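Local coordinates for secreted protein (Kutzneria albida DSM 43870, PDB 5M6Q) that probably catalyses acyl transfer from glutamine side chains of proteins to amines, as a microbial transglutaminase used for site-specific protein labelling, at residues L65-L70 / E74-A79. Residues are numbered along the deposited sequence; the frame is centred on the assembly and turned at random.
Sequences LSFGSL and EAVQAA
F67 brings the far end of its ring, CZ and CE2, against both methyls of V76, with CZ 3.7 Å from CG2 in an oblique approach. A long flat ring can span from strand to helix, and a branched, wholly apolar valine suits the buried spot it reaches: with CG1 anti to its backbone N (chi1 166°), V76 turns both methyls to the ring. L65 adds a looser contact, its CD1 lying 4.5 Å from V76 CG1. One helical turn joins the other pair, since E74 N donates to L70 O at 2.8 Å with an N-H...O angle of 152°. Alongside that bond E74 CG and the carboxylate pass obliquely over the L70 side chain, OE1 3.6 Å from L70 CG; this partly exposed place tolerates the charge, while leucine's apolar branch also meets F217. Cutting E74 back to an alanine is likely to open a gap beside L70 and I126, though the backbone bond could stay. S69 is the N-cap, its side chain capping a backbone N of the first turn. F67, in edge strand 66-67, pairs through its backbone with F217 of strand 214-223; helix 70-84 packs on the antiparallel sheet, V76 touching V219 of that strand and E74 reaching I126 of strand 122-131.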
ATOM      1  N   LEU A  65      -7.474  -1.436   5.709  1.00 23.08           N
ATOM      2  CA  LEU A  65      -8.352  -0.641   4.862  1.00 24.42           C
ATOM      3  C   LEU A  65      -8.037  -0.955   3.416  1.00 22.50           C
ATOM      4  O   LEU A  65      -7.372  -0.168   2.735  1.00 21.78           O
ATOM      5  CB  LEU A  65      -8.180   0.858   5.133  1.00 19.20           C
ATOM      6  CG  LEU A  65      -8.515   1.418   6.522  1.00 28.03           C
ATOM      7  CD1 LEU A  65      -8.288   2.927   6.522  1.00 26.57           C
ATOM      8  CD2 LEU A  65      -9.957   1.072   6.995  1.00 19.24           C
ATOM      9  N   SER A  66      -8.517  -2.113   2.962  1.00 23.87           N
ATOM     10  CA  SER A  66      -8.236  -2.616   1.613  1.00 24.79           C
ATOM     11  C   SER A  66      -9.502  -2.633   0.776  1.00 22.37           C
ATOM     12  O   SER A  66     -10.554  -3.041   1.259  1.00 20.96           O
ATOM     13  CB  SER A  66      -7.641  -4.028   1.661  1.00 20.15           C
ATOM     14  OG  SER A  66      -6.360  -4.025   2.258  1.00 21.69           O
ATOM     15  N   PHE A  67      -9.387  -2.255  -0.495  1.00 20.92           N
ATOM     16  CA  PHE A  67     -10.568  -2.108  -1.346  1.00 24.89           C
ATOM     17  C   PHE A  67     -10.368  -2.720  -2.740  1.00 22.22           C
ATOM     18  O   PHE A  67      -9.246  -2.816  -3.227  1.00 23.10           O
ATOM     19  CB  PHE A  67     -10.938  -0.618  -1.444  1.00 20.38           C
ATOM     20  CG  PHE A  67     -11.065   0.042  -0.110  1.00 21.09           C
ATOM     21  CD1 PHE A  67     -12.225  -0.103   0.639  1.00 23.31           C
ATOM     22  CD2 PHE A  67     -10.024   0.774   0.424  1.00 19.48           C
ATOM     23  CE1 PHE A  67     -12.344   0.489   1.879  1.00 19.58           C
ATOM     24  CE2 PHE A  67     -10.140   1.359   1.670  1.00 21.54           C
ATOM     25  CZ  PHE A  67     -11.296   1.220   2.395  1.00 23.52           C
ATOM     26  N   GLY A  68     -11.472  -3.136  -3.365  1.00 24.33           N
ATOM     27  CA  GLY A  68     -11.439  -3.759  -4.675  1.00 25.06           C
ATOM     28  C   GLY A  68     -11.063  -2.802  -5.801  1.00 26.65           C
ATOM     29  O   GLY A  68     -10.577  -3.228  -6.846  1.00 25.86           O
ATOM     30  N   SER A  69     -11.274  -1.507  -5.606  1.00 21.28           N
ATOM     31  CA  SER A  69     -10.936  -0.567  -6.674  1.00 26.38           C
ATOM     32  C   SER A  69     -10.143   0.641  -6.184  1.00 21.58           C
ATOM     33  O   SER A  69     -10.306   1.099  -5.054  1.00 25.22           O
ATOM     34  CB  SER A  69     -12.205  -0.102  -7.392  1.00 29.25           C
ATOM     35  OG  SER A  69     -12.879   0.884  -6.639  1.00 34.34           O
ATOM     36  N   LEU A  70      -9.266   1.142  -7.049  1.00 23.94           N
ATOM     37  CA  LEU A  70      -8.461   2.318  -6.756  1.00 19.30           C
ATOM     38  C   LEU A  70      -9.327   3.533  -6.402  1.00 23.21           C
ATOM     39  O   LEU A  70      -8.997   4.278  -5.486  1.00 24.42           O
ATOM     40  CB  LEU A  70      -7.553   2.643  -7.946  1.00 22.95           C
ATOM     41  CG  LEU A  70      -6.704   3.903  -7.797  1.00 21.93           C
ATOM     42  CD1 LEU A  70      -5.785   3.797  -6.570  1.00 20.46           C
ATOM     43  CD2 LEU A  70      -5.910   4.194  -9.086  1.00 21.16           C
ATOM     44  N   GLU A  74      -9.084   5.949  -3.195  1.00 20.17           N
ATOM     45  CA  GLU A  74      -8.848   7.380  -3.312  1.00 22.30           C
ATOM     46  C   GLU A  74      -9.880   8.189  -2.522  1.00 24.26           C
ATOM     47  O   GLU A  74      -9.545   9.229  -1.942  1.00 19.32           O
ATOM     48  CB  GLU A  74      -8.830   7.784  -4.787  1.00 20.74           C
ATOM     49  CG  GLU A  74      -7.544   7.309  -5.451  1.00 26.20           C
ATOM     50  CD  GLU A  74      -7.565   7.443  -6.953  1.00 27.80           C
ATOM     51  OE1 GLU A  74      -8.568   7.026  -7.574  1.00 23.72           O
ATOM     52  OE2 GLU A  74      -6.569   7.965  -7.500  1.00 20.64           O
ATOM     53  N   ALA A  75     -11.119   7.714  -2.476  1.00 21.90           N
ATOM     54  CA  ALA A  75     -12.152   8.427  -1.722  1.00 24.88           C
ATOM     55  C   ALA A  75     -11.884   8.309  -0.221  1.00 21.58           C
ATOM     56  O   ALA A  75     -12.104   9.240   0.548  1.00 22.04           O
ATOM     57  CB  ALA A  75     -13.541   7.891  -2.056  1.00 23.57           C
ATOM     58  N   VAL A  76     -11.397   7.152   0.187  1.00 23.04           N
ATOM     59  CA  VAL A  76     -11.135   6.897   1.590  1.00 25.87           C
ATOM     60  C   VAL A  76      -9.903   7.696   2.017  1.00 23.43           C
ATOM     61  O   VAL A  76      -9.869   8.284   3.094  1.00 24.44           O
ATOM     62  CB  VAL A  76     -10.987   5.384   1.836  1.00 20.76           C
ATOM     63  CG1 VAL A  76     -10.368   5.112   3.210  1.00 21.91           C
ATOM     64  CG2 VAL A  76     -12.387   4.720   1.717  1.00 18.49           C
ATOM     65  N   GLN A  77      -8.914   7.765   1.135  1.00 26.88           N
ATOM     66  CA  GLN A  77      -7.739   8.602   1.362  1.00 23.32           C
ATOM     67  C   GLN A  77      -8.140  10.055   1.581  1.00 25.51           C
ATOM     68  O   GLN A  77      -7.706  10.686   2.545  1.00 21.86           O
ATOM     69  CB  GLN A  77      -6.764   8.504   0.176  1.00 23.94           C
ATOM     70  CG  GLN A  77      -5.497   9.334   0.350  1.00 25.16           C
ATOM     71  CD  GLN A  77      -4.672   9.418  -0.925  1.00 27.23           C
ATOM     72  OE1 GLN A  77      -5.218   9.451  -2.037  1.00 26.39           O
ATOM     73  NE2 GLN A  77      -3.349   9.439  -0.773  1.00 22.94           N
ATOM     74  N   ALA A  78      -8.971  10.592   0.696  1.00 23.50           N
ATOM     75  CA  ALA A  78      -9.364  11.997   0.835  1.00 27.25           C
ATOM     76  C   ALA A  78     -10.152  12.214   2.128  1.00 22.83           C
ATOM     77  O   ALA A  78      -9.955  13.207   2.817  1.00 26.49           O
ATOM     78  CB  ALA A  78     -10.168  12.462  -0.360  1.00 22.91           C
ATOM     79  N   ALA A  79     -11.025  11.277   2.467  1.00 21.95           N
ATOM     80  CA  ALA A  79     -11.827  11.416   3.673  1.00 24.65           C
ATOM     81  C   ALA A  79     -10.927  11.433   4.920  1.00 24.47           C
ATOM     82  O   ALA A  79     -11.089  12.277   5.805  1.00 25.35           O
ATOM     83  CB  ALA A  79     -12.857  10.299   3.754  1.00 20.72           C
TER